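Local atomic coordinates of malonyl-CoA-[acyl-carrier-protein] transacylase (Coxiella burnetii, PDB entry 3TQE), a protein that probably transfers the malonyl group from malonyl-CoA to holo-acyl carrier protein, yielding malonyl-ACP and free CoA. Residues A93-G98 and N164-D169; R260-I265 and K290-Q295. One frame throughout, in Å; residues are numbered along the deposited sequence. Where two conformers were deposited one is given.

Interaction 1 ties the turn around S96, a predicted active-site residue, to strand 160-167, and interaction 2 packs the start of helix 261-270 against the end of helix 284-292. Their centres lie 9 Å apart and they touch directly. L165 O is 2.9 Å from V262 N, a probable hydrogen bond, and N166 O approaches I292 CD1 to 3.6 Å. W261 is the other bridge: its ring meets that of H95 with the planes at about 55°. Its side chain lies about 8 Å from that of S96 and about 11 Å from the bound glycine, so interaction 2 stands one layer behind the pocket that interaction 1 borders.

Interaction 1. Residues A93-G98 and N164-D169; sequences AGHSLG and NLNSTD. With GLY (glycine), chain B.
H95 meets N164 and N166 from the position before S96 in G94-H95-S96-L97-G98, a sequence and geometry that fit the nucleophile elbow of acyltransferases. S96 has positive phi, G98 N bonds to H95 O, and the CA atoms of G94 and G98 are only 3.9 Å apart, as expected of a sharp strand-turn-helix passage. From CB, which points toward strand 160-167, the H95 chain runs out with CG anti to the backbone N (chi1 -169°), and the two together send the imidazole toward N164 and N166. On one edge of the ring, CE1 lies 3.7 Å from N164 CG, with the two flat groups perpendicular. CD2 is as far from N166 OD1, flanking the polar contact rather than making it. NE2 at the tip donates to N166 OD1 over 2.8 Å, nearly straight at 171°, a bond that helps set the orientation of the ring.

Strand 91-94 belongs to the parallel sheet and strand 160-167 to the mixed one, so this buried bond joins the two sheets of the fold. N166 and S167 form a classic beta bulge against strand 170-174. Next door, S96 OG is hydrogen-bonded to H205, also predicted to be catalytic, and to R121, which grips the glycine together with S204. In the bond between the sheets, N166 OD1 sits in the plane of the H95 ring, whereas H95 NE2 stands tilted 31° from the carbonyl plane of the N166 amide.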
loop_
_atom_site.group_PDB
_atom_site.type_symbol
_atom_site.label_atom_id
_atom_site.label_comp_id
_atom_site.label_asym_id
_atom_site.label_seq_id
_atom_site.Cartn_x
_atom_site.Cartn_y
_atom_site.Cartn_z
ATOM N N ALA A 93 1.094 1.736 9.121
ATOM C CA ALA A 93 0.716 0.586 8.327
ATOM C C ALA A 93 0.694 1.047 6.887
ATOM O O ALA A 93 0.337 2.165 6.614
ATOM C CB ALA A 93 -0.659 0.048 8.709
ATOM N N GLY A 94 1.039 0.187 5.978
ATOM C CA GLY A 94 0.986 0.508 4.592
ATOM C C GLY A 94 0.262 -0.529 3.830
ATOM O O GLY A 94 0.366 -1.692 4.156
ATOM N N HIS A 95 -0.404 -0.124 2.761
ATOM C CA HIS A 95 -1.184 -1.079 2.008
ATOM C C HIS A 95 -0.309 -1.616 0.883
ATOM O O HIS A 95 0.018 -0.905 -0.050
ATOM C CB HIS A 95 -2.455 -0.403 1.542
ATOM C CG HIS A 95 -3.484 -1.332 0.984
ATOM N ND1 HIS A 95 -3.296 -2.054 -0.178
ATOM C CD2 HIS A 95 -4.728 -1.622 1.418
ATOM C CE1 HIS A 95 -4.387 -2.766 -0.423
ATOM N NE2 HIS A 95 -5.271 -2.523 0.533
ATOM N N SER A 96 0.090 -2.887 1.019
ATOM C CA SER A 96 0.962 -3.607 0.053
ATOM C C SER A 96 2.316 -2.915 -0.179
ATOM O O SER A 96 3.187 -2.966 0.657
ATOM C CB SER A 96 0.183 -3.934 -1.224
ATOM O OG SER A 96 0.945 -4.811 -2.059
ATOM N N LEU A 97 2.495 -2.239 -1.295
ATOM C CA LEU A 97 3.676 -1.472 -1.501
ATOM C C LEU A 97 3.880 -0.479 -0.361
ATOM O O LEU A 97 5.015 -0.195 0.039
ATOM C CB LEU A 97 3.565 -0.730 -2.817
ATOM C CG LEU A 97 4.643 0.243 -3.197
ATOM C CD1 LEU A 97 6.038 -0.429 -3.197
ATOM C CD2 LEU A 97 4.177 0.812 -4.491
ATOM N N GLY A 98 2.795 0.042 0.187
ATOM C CA GLY A 98 2.896 1.003 1.247
ATOM C C GLY A 98 3.622 0.495 2.460
ATOM O O GLY A 98 4.151 1.261 3.238
ATOM N N ASN A 164 -7.214 -8.532 -1.333
ATOM C CA ASN A 164 -7.150 -7.356 -0.471
ATOM C C ASN A 164 -8.432 -7.298 0.320
ATOM O O ASN A 164 -9.515 -7.202 -0.269
ATOM C CB ASN A 164 -7.079 -6.036 -1.229
ATOM C CG ASN A 164 -5.836 -5.824 -2.039
ATOM O OD1 ASN A 164 -4.819 -6.474 -1.878
ATOM N ND2 ASN A 164 -5.914 -4.811 -2.912
ATOM N N LEU A 165 -8.324 -7.371 1.636
ATOM C CA LEU A 165 -9.488 -7.255 2.500
ATOM C C LEU A 165 -9.568 -5.791 2.906
ATOM O O LEU A 165 -8.947 -5.370 3.903
ATOM C CB LEU A 165 -9.324 -8.200 3.677
ATOM C CG LEU A 165 -8.994 -9.654 3.322
ATOM C CD1 LEU A 165 -8.815 -10.521 4.531
ATOM C CD2 LEU A 165 -10.081 -10.237 2.419
ATOM N N ASN A 166 -10.249 -4.991 2.101
ATOM C CA ASN A 166 -10.075 -3.543 2.132
ATOM C C ASN A 166 -10.994 -2.814 3.058
ATOM O O ASN A 166 -10.575 -1.890 3.764
ATOM C CB ASN A 166 -10.168 -2.943 0.740
ATOM C CG ASN A 166 -8.916 -3.118 -0.020
ATOM O OD1 ASN A 166 -7.872 -3.423 0.563
ATOM N ND2 ASN A 166 -8.979 -2.932 -1.318
ATOM N N SER A 167 -12.241 -3.208 3.070
ATOM C CA SER A 167 -13.177 -2.642 4.001
ATOM C C SER A 167 -14.191 -3.712 4.274
ATOM O O SER A 167 -14.163 -4.796 3.709
ATOM C CB SER A 167 -13.813 -1.387 3.433
ATOM O OG SER A 167 -14.995 -1.725 2.731
ATOM N N THR A 168 -15.139 -3.422 5.141
ATOM C CA THR A 168 -15.921 -4.511 5.657
ATOM C C THR A 168 -16.727 -5.237 4.513
ATOM O O THR A 168 -16.812 -6.476 4.440
ATOM C CB THR A 168 -16.720 -3.961 6.860
ATOM O OG1 THR A 168 -16.291 -2.598 7.132
ATOM C CG2 THR A 168 -16.405 -4.812 8.101
ATOM N N ASP A 169 -17.201 -4.464 3.568
ATOM C CA ASP A 169 -17.912 -5.054 2.446
ATOM C C ASP A 169 -17.205 -4.756 1.138
ATOM O O ASP A 169 -17.848 -4.666 0.103
ATOM C CB ASP A 169 -19.363 -4.579 2.433
ATOM C CG ASP A 169 -19.529 -3.131 1.966
ATOM O OD1 ASP A 169 -18.578 -2.323 2.062
ATOM O OD2 ASP A 169 -20.649 -2.797 1.502
HETATM N N GLY B . -1.898 -4.811 -4.810
HETATM C CA GLY B . -0.759 -3.910 -5.179
HETATM C C GLY B . 0.598 -4.520 -4.878
HETATM O O GLY B . 1.635 -3.843 -4.724
HETATM O OXT GLY B . 0.687 -5.731 -4.761
#

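Interaction 2. Residues R260-I265 and K290-Q295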
loop_
_atom_site.group_PDB
_atom_site.type_symbol
_atom_site.label_atom_id
_atom_site.label_comp_id
_atom_site.label_asym_id
_atom_site.label_seq_id
_atom_site.Cartn_x
_atom_site.Cartn_y
_atom_site.Cartn_z
ATOM N N ARG A 260 -4.520 -7.761 4.824
ATOM C CA ARG A 260 -5.555 -7.742 5.837
ATOM C C ARG A 260 -5.760 -6.326 6.335
ATOM O O ARG A 260 -5.489 -6.007 7.495
ATOM C CB ARG A 260 -5.204 -8.723 6.945
ATOM C CG ARG A 260 -5.165 -10.126 6.417
ATOM C CD ARG A 260 -4.453 -11.049 7.322
ATOM N NE ARG A 260 -5.185 -11.265 8.552
ATOM C CZ ARG A 260 -4.757 -12.049 9.545
ATOM N NH1 ARG A 260 -3.585 -12.666 9.480
ATOM N NH2 ARG A 260 -5.502 -12.212 10.614
ATOM N N TRP A 261 -6.246 -5.476 5.460
ATOM C CA TRP A 261 -6.354 -4.070 5.787
ATOM C C TRP A 261 -7.449 -3.793 6.812
ATOM O O TRP A 261 -7.240 -3.042 7.767
ATOM C CB TRP A 261 -6.551 -3.241 4.537
ATOM C CG TRP A 261 -6.390 -1.802 4.759
ATOM C CD1 TRP A 261 -7.349 -0.856 4.735
ATOM C CD2 TRP A 261 -5.171 -1.134 5.090
ATOM N NE1 TRP A 261 -6.805 0.374 5.004
ATOM C CE2 TRP A 261 -5.469 0.220 5.250
ATOM C CE3 TRP A 261 -3.860 -1.557 5.274
ATOM C CZ2 TRP A 261 -4.493 1.161 5.558
ATOM C CZ3 TRP A 261 -2.904 -0.621 5.606
ATOM C CH2 TRP A 261 -3.224 0.712 5.730
ATOM N N VAL A 262 -8.605 -4.393 6.649
ATOM C CA VAL A 262 -9.658 -4.099 7.595
ATOM C C VAL A 262 -9.225 -4.547 9.007
ATOM O O VAL A 262 -9.437 -3.800 9.957
ATOM C CB VAL A 262 -11.022 -4.639 7.154
ATOM C CG1 VAL A 262 -10.915 -6.097 6.804
ATOM C CG2 VAL A 262 -12.090 -4.334 8.212
ATOM N N GLU A 263 -8.568 -5.689 9.144
ATOM C CA GLU A 263 -8.111 -6.111 10.458
ATOM C C GLU A 263 -7.044 -5.169 10.996
ATOM O O GLU A 263 -6.960 -4.941 12.196
ATOM C CB GLU A 263 -7.562 -7.530 10.413
ATOM C CG GLU A 263 -8.613 -8.565 10.312
ATOM C CD GLU A 263 -8.046 -9.902 9.914
ATOM O OE1 GLU A 263 -7.728 -10.075 8.709
ATOM O OE2 GLU A 263 -7.918 -10.769 10.803
ATOM N N THR A 264 -6.206 -4.651 10.119
ATOM C CA THR A 264 -5.180 -3.681 10.526
ATOM C C THR A 264 -5.828 -2.430 11.097
ATOM O O THR A 264 -5.432 -1.956 12.169
ATOM C CB THR A 264 -4.282 -3.314 9.355
ATOM O OG1 THR A 264 -3.582 -4.489 8.954
ATOM C CG2 THR A 264 -3.305 -2.229 9.733
ATOM N N ILE A 265 -6.819 -1.900 10.407
ATOM C CA ILE A 265 -7.477 -0.687 10.869
ATOM C C ILE A 265 -8.217 -0.975 12.166
ATOM O O ILE A 265 -8.172 -0.170 13.093
ATOM C CB ILE A 265 -8.400 -0.114 9.804
ATOM C CG1 ILE A 265 -7.602 0.285 8.560
ATOM C CG2 ILE A 265 -9.228 1.027 10.338
ATOM C CD1 ILE A 265 -6.451 1.235 8.785
ATOM N N LYS A 290 -12.750 5.232 6.340
ATOM C CA LYS A 290 -14.039 5.840 6.677
ATOM C C LYS A 290 -15.168 4.825 6.582
ATOM O O LYS A 290 -16.151 4.922 7.337
ATOM C CB LYS A 290 -14.303 7.071 5.793
ATOM C CG LYS A 290 -15.352 8.029 6.326
ATOM C CD LYS A 290 -14.960 8.572 7.713
ATOM C CE LYS A 290 -14.523 10.017 7.693
ATOM N NZ LYS A 290 -14.834 10.668 9.011
ATOM N N ARG A 291 -15.061 3.878 5.658
ATOM C CA ARG A 291 -16.054 2.822 5.535
ATOM C C ARG A 291 -15.960 1.832 6.683
ATOM O O ARG A 291 -16.988 1.373 7.190
ATOM C CB ARG A 291 -15.957 2.136 4.177
ATOM C CG ARG A 291 -16.368 3.048 3.046
ATOM C CD ARG A 291 -16.601 2.293 1.755
ATOM N NE ARG A 291 -17.371 3.091 0.808
ATOM C CZ ARG A 291 -16.889 3.582 -0.326
ATOM N NH1 ARG A 291 -15.633 3.348 -0.670
ATOM N NH2 ARG A 291 -17.670 4.298 -1.128
ATOM N N ILE A 292 -14.736 1.534 7.130
ATOM C CA ILE A 292 -14.502 0.659 8.264
ATOM C C ILE A 292 -15.051 1.294 9.535
ATOM O O ILE A 292 -15.708 0.614 10.352
ATOM C CB ILE A 292 -12.996 0.331 8.410
ATOM C CG1 ILE A 292 -12.544 -0.501 7.219
ATOM C CG2 ILE A 292 -12.706 -0.470 9.689
ATOM C CD1 ILE A 292 -11.025 -0.523 7.014
ATOM N N ASP A 293 -14.809 2.593 9.689
ATOM C CA ASP A 293 -15.306 3.341 10.855
ATOM C C ASP A 293 -15.639 4.772 10.494
ATOM O O ASP A 293 -14.752 5.600 10.325
ATOM C CB ASP A 293 -14.280 3.330 11.975
ATOM C CG ASP A 293 -14.720 4.179 13.186
ATOM O OD1 ASP A 293 -15.907 4.565 13.262
ATOM O OD2 ASP A 293 -13.861 4.500 14.033
ATOM N N ARG A 294 -16.928 5.090 10.428
ATOM C CA ARG A 294 -17.356 6.418 10.009
ATOM C C ARG A 294 -16.926 7.507 11.000
ATOM O O ARG A 294 -16.885 8.684 10.647
ATOM C CB ARG A 294 -18.880 6.448 9.810
ATOM C CG ARG A 294 -19.404 7.655 9.037
ATOM C CD ARG A 294 -18.857 7.740 7.610
ATOM N NE ARG A 294 -19.064 6.509 6.834
ATOM C CZ ARG A 294 -18.793 6.378 5.532
ATOM N NH1 ARG A 294 -18.303 7.396 4.829
ATOM N NH2 ARG A 294 -19.028 5.219 4.924
ATOM N N GLN A 295 -16.594 7.117 12.225
ATOM C CA GLN A 295 -16.150 8.071 13.229
ATOM C C GLN A 295 -14.642 8.334 13.202
ATOM O O GLN A 295 -14.142 9.216 13.899
ATOM C CB GLN A 295 -16.574 7.599 14.626
ATOM C CG GLN A 295 -18.095 7.426 14.779
ATOM C CD GLN A 295 -18.881 8.642 14.308
ATOM O OE1 GLN A 295 -19.876 8.514 13.578
ATOM N NE2 GLN A 295 -18.439 9.830 14.714
#
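I292 lays its side chain over the first turn of helix 261-270, reaching across from the last helical turn of 284-292. Its terminal CD1 settles among three residues: 3.8 Å from I265 CG1, 3.9 Å from V262 CA and, more loosely and obliquely to the indole, 4.3 Å from W261 CD1. The branch methyl works separately, I292 CG2 meeting I265 CG2 at 3.8 Å. Both branches can touch because CG1 lies anti to the carbonyl carbon (chi1 -66°) and the chain then extends (chi2 162°), bringing CD1 in among V262, I265 and W261 while CG2 makes a second contact with I265. I265 crosses I292 at about a right angle. Its own end bends away, with CD1 3.5 Å above one face of the W261 ring and offset toward the rim. V262 adds its flank, but it was modelled in two conformers, so the place of its methyls is less certain than that of its CA.

Several polar groups are satisfied within their own segment. R260, at the N-cap position of helix 261-270, grips E263 side-on, its NE bonding to OE1 over 2.8 Å and NH2 bonding to OE2, both carboxylate oxygens in the guanidinium plane; its NH1 also reaches V236 O. R260 O takes both T264 N and T264 OG1, from opposite faces of its plane. Beyond I292, D293 leaves the helix and closes an Asx turn, with Q295 N 2.8 Å from D293 OD1. What passes between the segments is apolar, aliphatic carbons plus one indole carbon, so van der Waals packing and burial of apolar surface, without directional bonds, hold them together.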